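Local coordinates for methanol--corrinoid protein co-methyltransferase (Methanosarcina barkeri, PDB 2I2X) that catalyses methyl transfer from methanol to the cob(I)amide carried by its corrinoid partner MtaC, the zinc-dependent first step of methanogenesis from methanol, at residues D217-C220 / A221-N224; D195-L198 / I199-I203; I389-R392 / A393-A397; R130-E134 / F135-R139. All blocks are in the same frame, centred on the assembly; numbering follows the deposited sequence.

Contact 1 of 4, residues D217-C220 / A221-N224; sequences DTDC and AQAN. With ZN (zinc ion), chain Q.
Cys220 and Asn224 meet over one helical turn at the zinc site: Asn224 ND2 donates a hydrogen bond to Cys220 SG (3.2 Å, N-H...S angle 163°), and the sulfur lies close to the amide plane. With chi1 at -154°, SG stands opposite the backbone N, beside the carbonyl carbon, and reaches the zinc ion, 2.2 Å from SG; Glu164 and Cys269 supply the other two protein ligands. The Asn224 amide is held at both ends, since ND2 also bonds to Cys269 O and OD1 accepts from Arg247. An amide suits this second shell because it can donate and accept at once.

The buried Asp219 ties the loop after strand 213-216 to the start of helix 220-230. Its CG lies opposite the backbone N (chi1 -152°), which carries OD2 to Ala223 N at 3.0 Å, the donor standing well above the carboxylate plane, while OD1 makes a salt bridge to Arg253. The peptide oxygen Asp219 O accepts from Gln222 N at 3.0 Å. An alanine here removes both carboxylate oxygens; the Ala223 N-H is likely to be left without this acceptor and Arg253 to rely on Asp217, so that the first turn is held less firmly. A water donates to Thr218 O (2.7 Å) and accepts from Ala221 N; the Ala221 side chain touches the cobamide. The result is a metal ligand fixed beyond the C-terminal end of a TIM-barrel strand, its sulfur both binding zinc and accepting an N-H, which would probably temper its electron-donating power.

Contact 2 of 4, residues D195-L198 / I199-I203; sequences DMEL and IWTDI
Asp195 O and Met196 O receive the amides of Ile199 and Trp200 four residues on, at 3.2 Å from Ile199 N and 3.1 Å from Trp200 N, the pattern of an alpha-helix. This is the middle of helix 181-210, which leads into strand 213-216 of the TIM barrel. Met196 and Trp200 run side by side and form a Met-aromatic contact; Trp200 lies on Ser214 of the strand, while Met196 packs on helix 240-259. The methionine chain is folded at chi2 and chi3, which brings SD to the edge of the indole, 4.8 Å from the centroid of the five-membered ring, while CE rests 3.6 Å from Trp200 CD1. A flexible thioether suits this position because it can bend to the outline of a rigid ring. One face of that ring carries Ile203 CD1, and NE1 bonds to Asp217, so the indole is fixed both by packing and by its one polar atom.

Ile199 places CG1 between its backbone N and carbonyl carbon (chi1 63°), tucking CG1 3.3 Å from Asp195 O, with CD1 4.0 Å from Asp195 OD2. Ile199 also packs on Arg130, the partner of that carboxylate. Cutting this side chain back to an alanine is likely to open a gap beside Asp195 and leave Arg130 with less apolar cover. Leu198 and Asp202 face helix 143-155, where Asp202 bonds to Tyr143. On the partly exposed side, Thr201 has its hydroxyl beside its own backbone N (chi1 -64°), and OG1 donates to Glu197 O at 2.7 Å, nearly in line with the C=O bond.

Contact 3 of 4, residues I389-R392 / A393-A397; sequences IYLR and AKNAA
The Tyr390 ring is stacked with Phe439 and approached obliquely by Lys394, whose aliphatic chain passes the phenol end of the ring: CE lies 3.3 Å from Tyr390 OH and 3.7 Å from Tyr390 CZ. The second flat group, the Asn395 amide, meets Leu391, with OD1 3.7 Å from the methyl CD1, and its ND2 donates to Asp385 and to Ser381 O. The third, the Arg392 guanidinium, pairs with Glu259 on helix 240-259.

Lys394 begins extended, with CG opposite its backbone N (chi1 -175°), then bends twice toward its end. This hook lays CD and CE against the tyrosine and leaves NZ 3.9 Å from Leu391 CD1, where it forms a salt bridge with Asp434. Tyr390 OH bonds to Pro433 O, so both residues of the pair reach the same loop. A lysine fits because one chain offers methylenes to an aromatic ring and a charge to an acid beyond it.

The backbone is regular alpha-helix: Lys394 N donates to Tyr390 O at 2.8 Å and Asn395 N to Leu391 O at 2.9 Å. Ala393, touching Pro252 and Leu185 of two neighbouring helices, is probably suited to its place by its small side chain. The packing is structural and lies away from the zinc and corrinoid sites. Helix 181-210 meets Ile389, Tyr390 and Ala393; helix 240-259 meets Arg392, Ala393 and Ala397; and helix 372-383 lies against Arg392 and Ala396.

Contact 4 of 4, residues R130-E134 / F135-R139; sequences RENRE and FLQLR
Arg130 spreads its guanidinium against Leu138, whose CD2 sits over the centre of one face, 3.6 Å above the plane. The two side chains cross at about a right angle. A bend at chi3 (-56°) turns the arginine back so that NH1 also donates to Leu138 O at 3.0 Å, tilted out of the guanidinium plane. NH1 forms a salt bridge with Asp195 and NE another with Asp128. Such a buried charge is well served by an arginine, which has several N-H groups for its partners and a flat face that accepts apolar packing.

The chain turns back on itself around Arg133 and Glu134, and the two arms run antiparallel. Glu131 and Leu136 form a single bridge, a non-hydrogen-bonded pair flanked by Asn132 N to Phe135 O (3.0 Å) and Gln137 N to Arg130 O (2.9 Å). Across it Leu136 CD2 touches Glu131 OE2 at 3.4 Å; that oxygen makes a salt bridge with Arg159 of a neighbouring subunit, and Arg133 makes a second one, with Glu165 of that same subunit. At the tip, Glu134 CB lies over the face of the Phe135 ring, 3.9 Å from its centroid, a CH-pi contact that uses the aliphatic part of an exposed acid. Phe135 in addition has a cation-pi contact with Lys455.

The hairpin-like loop connects strand 119-126 to helix 143-155. Arg130 packs on Tyr143 and Phe146 of that helix, Leu138 and Arg139 rest on helix 181-210, and the C-terminal residues Asn458 and Tyr459 close against Leu136 and Leu138.

Overall arrangement
Contacts 1, 2 and 4 form a connected chain of side chains that begins at the zinc site; contact 3 is separate. Contact 1 holds a zinc ligand and a residue touching the cobamide, and its Asp217 OD2 lies 2.7 Å from Trp200 NE1 and 3.3 Å from Met196 SD of contact 2, whose indole is about 12 Å from the zinc ion (nearest atoms). Contact 2 is joined to contact 4 by the salt bridge of Asp195 OD1 with Arg130 NH1, 2.8 Å. Contact 4 also meets a neighbouring subunit, and its Glu131 side chain comes near the cobamide. Contact 3 is centred about 17 Å from the centre of contact 1 and 27 Å from that of contact 4, yet its helix packs on helix 181-210, which carries contact 2.

Contact 1 of 4, residues D217-C220 / A221-N224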
loop_
_atom_site.group_PDB
_atom_site.type_symbol
_atom_site.label_atom_id
_atom_site.label_comp_id
_atom_site.label_asym_id
_atom_site.label_seq_id
_atom_site.Cartn_x
_atom_site.Cartn_y
_atom_site.Cartn_z
ATOM N N ASP A 217 -14.485 -21.212 3.775
ATOM C CA ASP A 217 -15.434 -20.077 3.763
ATOM C C ASP A 217 -14.941 -19.029 4.777
ATOM O O ASP A 217 -13.803 -19.097 5.234
ATOM C CB ASP A 217 -16.799 -20.620 4.229
ATOM C CG ASP A 217 -17.985 -19.842 3.688
ATOM O OD1 ASP A 217 -18.100 -18.624 3.920
ATOM O OD2 ASP A 217 -18.851 -20.481 3.061
ATOM N N THR A 218 -15.799 -18.089 5.155
ATOM C CA THR A 218 -15.451 -17.002 6.093
ATOM C C THR A 218 -16.729 -16.421 6.535
ATOM O O THR A 218 -17.599 -16.123 5.695
ATOM C CB THR A 218 -14.997 -15.708 5.370
ATOM O OG1 THR A 218 -14.006 -15.984 4.422
ATOM C CG2 THR A 218 -14.490 -14.702 6.308
ATOM N N ASP A 219 -16.790 -16.101 7.816
ATOM C CA ASP A 219 -17.927 -15.357 8.281
ATOM C C ASP A 219 -17.936 -13.867 7.976
ATOM O O ASP A 219 -18.493 -13.087 8.775
ATOM C CB ASP A 219 -18.160 -15.550 9.747
ATOM C CG ASP A 219 -19.607 -15.390 10.095
ATOM O OD1 ASP A 219 -20.460 -15.889 9.309
ATOM O OD2 ASP A 219 -19.889 -14.756 11.135
ATOM N N CYS A 220 -17.350 -13.474 6.843
ATOM C CA CYS A 220 -17.241 -12.069 6.459
ATOM C C CYS A 220 -18.555 -11.303 6.545
ATOM O O CYS A 220 -18.609 -10.191 7.061
ATOM C CB CYS A 220 -16.743 -11.943 5.036
ATOM S SG CYS A 220 -15.867 -10.336 4.777
ATOM N N ALA A 221 -19.617 -11.936 6.047
ATOM C CA ALA A 221 -20.925 -11.311 5.937
ATOM C C ALA A 221 -21.545 -11.003 7.298
ATOM O O ALA A 221 -22.500 -10.235 7.369
ATOM C CB ALA A 221 -21.856 -12.162 5.073
ATOM N N GLN A 222 -20.989 -11.562 8.368
ATOM C CA GLN A 222 -21.539 -11.364 9.719
ATOM C C GLN A 222 -20.452 -10.870 10.657
ATOM O O GLN A 222 -20.415 -9.689 10.943
ATOM C CB GLN A 222 -22.225 -12.645 10.277
ATOM C CG GLN A 222 -23.443 -13.155 9.448
ATOM C CD GLN A 222 -23.810 -14.616 9.761
ATOM O OE1 GLN A 222 -22.938 -15.465 9.932
ATOM N NE2 GLN A 222 -25.101 -14.898 9.835
ATOM N N ALA A 223 -19.567 -11.747 11.128
ATOM C CA ALA A 223 -18.456 -11.290 11.961
ATOM C C ALA A 223 -17.627 -10.047 11.427
ATOM O O ALA A 223 -17.399 -9.104 12.213
ATOM C CB ALA A 223 -17.549 -12.452 12.364
ATOM N N ASN A 224 -17.231 -10.001 10.142
ATOM C CA ASN A 224 -16.483 -8.811 9.700
ATOM C C ASN A 224 -17.347 -7.551 9.687
ATOM O O ASN A 224 -16.855 -6.469 10.039
ATOM C CB ASN A 224 -15.634 -8.982 8.400
ATOM C CG ASN A 224 -14.461 -10.009 8.564
ATOM O OD1 ASN A 224 -13.953 -10.266 9.698
ATOM N ND2 ASN A 224 -14.042 -10.615 7.422
HETATM ZN ZN ZN Q . -14.554 -11.102 3.152
HETATM O O HOH W 1 -19.488 -14.431 4.784
#

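Contact 2 of 4, residues D195-L198 / I199-I203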
loop_
_atom_site.group_PDB
_atom_site.type_symbol
_atom_site.label_atom_id
_atom_site.label_comp_id
_atom_site.label_asym_id
_atom_site.label_seq_id
_atom_site.Cartn_x
_atom_site.Cartn_y
_atom_site.Cartn_z
ATOM N N ASP A 195 -26.760 -23.466 6.614
ATOM C CA ASP A 195 -26.488 -23.157 5.208
ATOM C C ASP A 195 -25.088 -23.632 4.826
ATOM O O ASP A 195 -24.886 -24.145 3.718
ATOM C CB ASP A 195 -26.666 -21.664 4.907
ATOM C CG ASP A 195 -26.464 -21.330 3.436
ATOM O OD1 ASP A 195 -27.322 -21.681 2.578
ATOM O OD2 ASP A 195 -25.424 -20.687 3.144
ATOM N N MET A 196 -24.146 -23.505 5.768
ATOM C CA MET A 196 -22.778 -23.897 5.529
ATOM C C MET A 196 -22.709 -25.373 5.177
ATOM O O MET A 196 -21.987 -25.762 4.264
ATOM C CB MET A 196 -21.916 -23.627 6.755
ATOM C CG MET A 196 -21.550 -22.192 6.974
ATOM S SD MET A 196 -20.321 -21.597 5.812
ATOM C CE MET A 196 -18.877 -22.549 6.266
ATOM N N GLU A 197 -23.464 -26.204 5.893
ATOM C CA GLU A 197 -23.451 -27.627 5.573
ATOM C C GLU A 197 -24.017 -27.995 4.187
ATOM O O GLU A 197 -23.501 -28.895 3.546
ATOM C CB GLU A 197 -24.103 -28.448 6.664
ATOM C CG GLU A 197 -24.012 -29.939 6.364
ATOM C CD GLU A 197 -25.016 -30.768 7.111
ATOM O OE1 GLU A 197 -24.809 -31.997 7.138
ATOM O OE2 GLU A 197 -25.989 -30.191 7.672
ATOM N N LEU A 198 -25.045 -27.286 3.730
ATOM C CA LEU A 198 -25.622 -27.515 2.407
ATOM C C LEU A 198 -24.550 -27.272 1.365
ATOM O O LEU A 198 -24.125 -28.181 0.638
ATOM C CB LEU A 198 -26.770 -26.531 2.150
ATOM C CG LEU A 198 -27.972 -26.767 1.208
ATOM C CD1 LEU A 198 -28.295 -25.482 0.454
ATOM C CD2 LEU A 198 -27.831 -27.928 0.226
ATOM N N ILE A 199 -24.082 -26.035 1.312
ATOM C CA ILE A 199 -23.180 -25.617 0.243
ATOM C C ILE A 199 -21.826 -26.338 0.237
ATOM O O ILE A 199 -21.333 -26.723 -0.831
ATOM C CB ILE A 199 -23.028 -24.094 0.236
ATOM C CG1 ILE A 199 -22.396 -23.615 1.546
ATOM C CG2 ILE A 199 -24.405 -23.452 0.040
ATOM C CD1 ILE A 199 -22.100 -22.153 1.560
ATOM N N TRP A 200 -21.247 -26.564 1.415
ATOM C CA TRP A 200 -19.918 -27.178 1.457
ATOM C C TRP A 200 -19.892 -28.671 1.103
ATOM O O TRP A 200 -18.881 -29.187 0.641
ATOM C CB TRP A 200 -19.154 -26.811 2.742
ATOM C CG TRP A 200 -18.646 -25.371 2.603
ATOM C CD1 TRP A 200 -19.203 -24.232 3.152
ATOM C CD2 TRP A 200 -17.550 -24.928 1.785
ATOM N NE1 TRP A 200 -18.506 -23.121 2.732
ATOM C CE2 TRP A 200 -17.489 -23.519 1.896
ATOM C CE3 TRP A 200 -16.601 -25.590 0.994
ATOM C CZ2 TRP A 200 -16.509 -22.756 1.242
ATOM C CZ3 TRP A 200 -15.609 -24.826 0.341
ATOM C CH2 TRP A 200 -15.580 -23.428 0.473
ATOM N N THR A 201 -21.028 -29.349 1.282
ATOM C CA THR A 201 -21.167 -30.713 0.848
ATOM C C THR A 201 -21.105 -30.739 -0.663
ATOM O O THR A 201 -20.371 -31.522 -1.253
ATOM C CB THR A 201 -22.500 -31.272 1.343
ATOM O OG1 THR A 201 -22.470 -31.289 2.782
ATOM C CG2 THR A 201 -22.765 -32.697 0.772
ATOM N N ASP A 202 -21.866 -29.872 -1.300
ATOM C CA ASP A 202 -21.820 -29.789 -2.732
ATOM C C ASP A 202 -20.474 -29.282 -3.253
ATOM O O ASP A 202 -19.959 -29.848 -4.235
ATOM C CB ASP A 202 -22.937 -28.904 -3.228
ATOM C CG ASP A 202 -24.299 -29.523 -3.035
ATOM O OD1 ASP A 202 -24.410 -30.781 -2.951
ATOM O OD2 ASP A 202 -25.264 -28.737 -2.957
ATOM N N ILE A 203 -19.899 -28.247 -2.609
ATOM C CA ILE A 203 -18.610 -27.683 -3.081
ATOM C C ILE A 203 -17.511 -28.742 -3.081
ATOM O O ILE A 203 -16.813 -28.900 -4.069
ATOM C CB ILE A 203 -18.160 -26.410 -2.336
ATOM C CG1 ILE A 203 -19.089 -25.247 -2.695
ATOM C CG2 ILE A 203 -16.748 -26.058 -2.751
ATOM C CD1 ILE A 203 -19.273 -24.181 -1.611
#

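Contact 3 of 4, residues I389-R392 / A393-A397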
loop_
_atom_site.group_PDB
_atom_site.type_symbol
_atom_site.label_atom_id
_atom_site.label_comp_id
_atom_site.label_asym_id
_atom_site.label_seq_id
_atom_site.Cartn_x
_atom_site.Cartn_y
_atom_site.Cartn_z
ATOM N N ILE A 389 -24.857 -27.928 17.081
ATOM C CA ILE A 389 -24.441 -26.657 16.473
ATOM C C ILE A 389 -24.860 -25.412 17.242
ATOM O O ILE A 389 -24.165 -24.380 17.186
ATOM C CB ILE A 389 -24.873 -26.523 14.986
ATOM C CG1 ILE A 389 -26.403 -26.663 14.819
ATOM C CG2 ILE A 389 -24.112 -27.533 14.122
ATOM C CD1 ILE A 389 -26.908 -26.326 13.412
ATOM N N TYR A 390 -25.997 -25.473 17.930
ATOM C CA TYR A 390 -26.403 -24.351 18.768
ATOM C C TYR A 390 -25.553 -24.303 20.025
ATOM O O TYR A 390 -24.934 -23.288 20.349
ATOM C CB TYR A 390 -27.868 -24.504 19.154
ATOM C CG TYR A 390 -28.313 -23.744 20.386
ATOM C CD1 TYR A 390 -28.442 -22.369 20.361
ATOM C CD2 TYR A 390 -28.631 -24.414 21.563
ATOM C CE1 TYR A 390 -28.857 -21.661 21.462
ATOM C CE2 TYR A 390 -29.068 -23.708 22.703
ATOM C CZ TYR A 390 -29.186 -22.321 22.631
ATOM O OH TYR A 390 -29.621 -21.580 23.721
ATOM N N LEU A 391 -25.539 -25.412 20.746
ATOM C CA LEU A 391 -24.883 -25.464 22.022
ATOM C C LEU A 391 -23.383 -25.202 21.917
ATOM O O LEU A 391 -22.823 -24.542 22.790
ATOM C CB LEU A 391 -25.185 -26.797 22.721
ATOM C CG LEU A 391 -24.725 -26.956 24.182
ATOM C CD1 LEU A 391 -25.165 -25.795 25.069
ATOM C CD2 LEU A 391 -25.166 -28.308 24.757
ATOM N N ARG A 392 -22.725 -25.732 20.888
ATOM C CA ARG A 392 -21.288 -25.442 20.699
ATOM C C ARG A 392 -21.031 -23.953 20.473
ATOM O O ARG A 392 -20.072 -23.394 21.002
ATOM C CB ARG A 392 -20.641 -26.312 19.604
ATOM C CG ARG A 392 -20.943 -25.945 18.170
ATOM C CD ARG A 392 -20.569 -27.131 17.236
ATOM N NE ARG A 392 -20.547 -26.724 15.835
ATOM C CZ ARG A 392 -19.958 -27.396 14.847
ATOM N NH1 ARG A 392 -19.354 -28.558 15.061
ATOM N NH2 ARG A 392 -19.971 -26.893 13.629
ATOM N N ALA A 393 -21.913 -23.316 19.712
ATOM C CA ALA A 393 -21.840 -21.890 19.460
ATOM C C ALA A 393 -22.090 -21.072 20.725
ATOM O O ALA A 393 -21.381 -20.065 21.001
ATOM C CB ALA A 393 -22.804 -21.491 18.348
ATOM N N LYS A 394 -23.092 -21.478 21.499
ATOM C CA LYS A 394 -23.342 -20.795 22.768
ATOM C C LYS A 394 -22.123 -20.933 23.692
ATOM O O LYS A 394 -21.750 -19.954 24.346
ATOM C CB LYS A 394 -24.611 -21.309 23.426
ATOM C CG LYS A 394 -25.030 -20.592 24.704
ATOM C CD LYS A 394 -26.544 -20.778 24.965
ATOM C CE LYS A 394 -26.916 -22.184 25.561
ATOM N NZ LYS A 394 -26.235 -22.495 26.878
ATOM N N ASN A 395 -21.497 -22.119 23.730
ATOM C CA ASN A 395 -20.330 -22.340 24.584
ATOM C C ASN A 395 -19.222 -21.325 24.220
ATOM O O ASN A 395 -18.606 -20.715 25.096
ATOM C CB ASN A 395 -19.791 -23.776 24.448
ATOM C CG ASN A 395 -20.759 -24.859 25.027
ATOM O OD1 ASN A 395 -21.731 -24.554 25.725
ATOM N ND2 ASN A 395 -20.467 -26.119 24.728
ATOM N N ALA A 396 -19.021 -21.116 22.924
ATOM C CA ALA A 396 -17.950 -20.279 22.436
ATOM C C ALA A 396 -18.209 -18.852 22.869
ATOM O O ALA A 396 -17.310 -18.173 23.380
ATOM C CB ALA A 396 -17.820 -20.390 20.900
ATOM N N ALA A 397 -19.436 -18.402 22.686
ATOM C CA ALA A 397 -19.853 -17.068 23.076
ATOM C C ALA A 397 -19.642 -16.817 24.568
ATOM O O ALA A 397 -19.180 -15.742 24.961
ATOM C CB ALA A 397 -21.336 -16.871 22.701
#

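Contact 4 of 4, residues R130-E134 / F135-R139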
loop_
_atom_site.group_PDB
_atom_site.type_symbol
_atom_site.label_atom_id
_atom_site.label_comp_id
_atom_site.label_asym_id
_atom_site.label_seq_id
_atom_site.Cartn_x
_atom_site.Cartn_y
_atom_site.Cartn_z
ATOM N N ARG A 130 -26.839 -16.280 -4.512
ATOM C CA ARG A 130 -28.178 -16.767 -4.120
ATOM C C ARG A 130 -29.038 -15.695 -3.421
ATOM O O ARG A 130 -29.453 -15.854 -2.278
ATOM C CB ARG A 130 -28.057 -18.018 -3.240
ATOM C CG ARG A 130 -27.281 -19.175 -3.875
ATOM C CD ARG A 130 -26.945 -20.262 -2.860
ATOM N NE ARG A 130 -26.205 -19.738 -1.708
ATOM C CZ ARG A 130 -26.232 -20.249 -0.479
ATOM N NH1 ARG A 130 -26.976 -21.331 -0.188
ATOM N NH2 ARG A 130 -25.518 -19.664 0.476
ATOM N N GLU A 131 -29.291 -14.603 -4.136
ATOM C CA GLU A 131 -30.032 -13.452 -3.613
ATOM C C GLU A 131 -30.624 -12.603 -4.770
ATOM O O GLU A 131 -30.046 -12.562 -5.856
ATOM C CB GLU A 131 -29.104 -12.611 -2.746
ATOM C CG GLU A 131 -29.718 -11.349 -2.233
ATOM C CD GLU A 131 -28.930 -10.705 -1.125
ATOM O OE1 GLU A 131 -27.752 -10.349 -1.359
ATOM O OE2 GLU A 131 -29.510 -10.519 -0.029
ATOM N N ASN A 132 -31.788 -11.986 -4.553
ATOM C CA ASN A 132 -32.305 -10.963 -5.461
ATOM C C ASN A 132 -32.490 -9.697 -4.688
ATOM O O ASN A 132 -32.148 -9.649 -3.509
ATOM C CB ASN A 132 -33.611 -11.357 -6.175
ATOM C CG ASN A 132 -34.737 -11.775 -5.215
ATOM O OD1 ASN A 132 -35.353 -12.831 -5.413
ATOM N ND2 ASN A 132 -35.019 -10.958 -4.193
ATOM N N ARG A 133 -33.034 -8.682 -5.350
ATOM C CA ARG A 133 -33.263 -7.367 -4.754
ATOM C C ARG A 133 -34.049 -7.389 -3.417
ATOM O O ARG A 133 -33.710 -6.658 -2.498
ATOM C CB ARG A 133 -33.916 -6.454 -5.798
ATOM C CG ARG A 133 -34.718 -5.261 -5.268
ATOM C CD ARG A 133 -34.584 -4.114 -6.245
ATOM N NE ARG A 133 -35.652 -3.109 -6.234
ATOM C CZ ARG A 133 -35.901 -2.249 -5.245
ATOM N NH1 ARG A 133 -35.210 -2.265 -4.104
ATOM N NH2 ARG A 133 -36.874 -1.371 -5.392
ATOM N N GLU A 134 -35.078 -8.225 -3.299
ATOM C CA GLU A 134 -35.857 -8.259 -2.053
ATOM C C GLU A 134 -35.368 -9.241 -0.984
ATOM O O GLU A 134 -35.343 -8.890 0.183
ATOM C CB GLU A 134 -37.383 -8.380 -2.282
ATOM C CG GLU A 134 -37.858 -9.063 -3.584
ATOM C CD GLU A 134 -37.724 -8.170 -4.838
ATOM O OE1 GLU A 134 -37.374 -8.712 -5.921
ATOM O OE2 GLU A 134 -37.955 -6.935 -4.745
ATOM N N PHE A 135 -34.985 -10.458 -1.362
ATOM C CA PHE A 135 -34.514 -11.434 -0.368
ATOM C C PHE A 135 -33.491 -12.472 -0.796
ATOM O O PHE A 135 -33.225 -12.678 -1.989
ATOM C CB PHE A 135 -35.650 -12.187 0.369
ATOM C CG PHE A 135 -37.021 -11.958 -0.162
ATOM C CD1 PHE A 135 -37.460 -12.610 -1.306
ATOM C CD2 PHE A 135 -37.906 -11.127 0.536
ATOM C CE1 PHE A 135 -38.761 -12.411 -1.781
ATOM C CE2 PHE A 135 -39.201 -10.914 0.084
ATOM C CZ PHE A 135 -39.634 -11.563 -1.081
ATOM N N LEU A 136 -32.946 -13.134 0.229
ATOM C CA LEU A 136 -32.083 -14.275 0.044
ATOM C C LEU A 136 -32.894 -15.339 -0.647
ATOM O O LEU A 136 -34.110 -15.440 -0.441
ATOM C CB LEU A 136 -31.553 -14.790 1.382
ATOM C CG LEU A 136 -30.561 -13.922 2.163
ATOM C CD1 LEU A 136 -30.160 -14.568 3.502
ATOM C CD2 LEU A 136 -29.317 -13.600 1.329
ATOM N N GLN A 137 -32.206 -16.128 -1.458
ATOM C CA GLN A 137 -32.779 -17.241 -2.172
ATOM C C GLN A 137 -31.778 -18.374 -2.171
ATOM O O GLN A 137 -31.293 -18.824 -3.213
ATOM C CB GLN A 137 -33.113 -16.812 -3.585
ATOM C CG GLN A 137 -34.311 -15.873 -3.633
ATOM C CD GLN A 137 -34.942 -15.839 -5.000
ATOM O OE1 GLN A 137 -36.068 -16.333 -5.180
ATOM N NE2 GLN A 137 -34.209 -15.287 -5.996
ATOM N N LEU A 138 -31.477 -18.837 -0.967
ATOM C CA LEU A 138 -30.357 -19.732 -0.735
ATOM C C LEU A 138 -30.532 -21.087 -1.377
ATOM O O LEU A 138 -29.553 -21.789 -1.604
ATOM C CB LEU A 138 -30.118 -19.889 0.756
ATOM C CG LEU A 138 -29.805 -18.644 1.580
ATOM C CD1 LEU A 138 -29.508 -19.076 3.008
ATOM C CD2 LEU A 138 -28.618 -17.850 0.999
ATOM N N ARG A 139 -31.782 -21.451 -1.656
ATOM C CA ARG A 139 -32.111 -22.735 -2.279
ATOM C C ARG A 139 -32.900 -22.561 -3.575
ATOM O O ARG A 139 -33.389 -23.521 -4.140
ATOM C CB ARG A 139 -32.849 -23.628 -1.281
ATOM C CG ARG A 139 -32.029 -23.818 -0.009
ATOM C CD ARG A 139 -32.747 -24.514 1.135
ATOM N NE ARG A 139 -31.817 -24.592 2.253
ATOM C CZ ARG A 139 -31.712 -25.617 3.087
ATOM N NH1 ARG A 139 -32.526 -26.676 2.970
ATOM N NH2 ARG A 139 -30.793 -25.585 4.051
#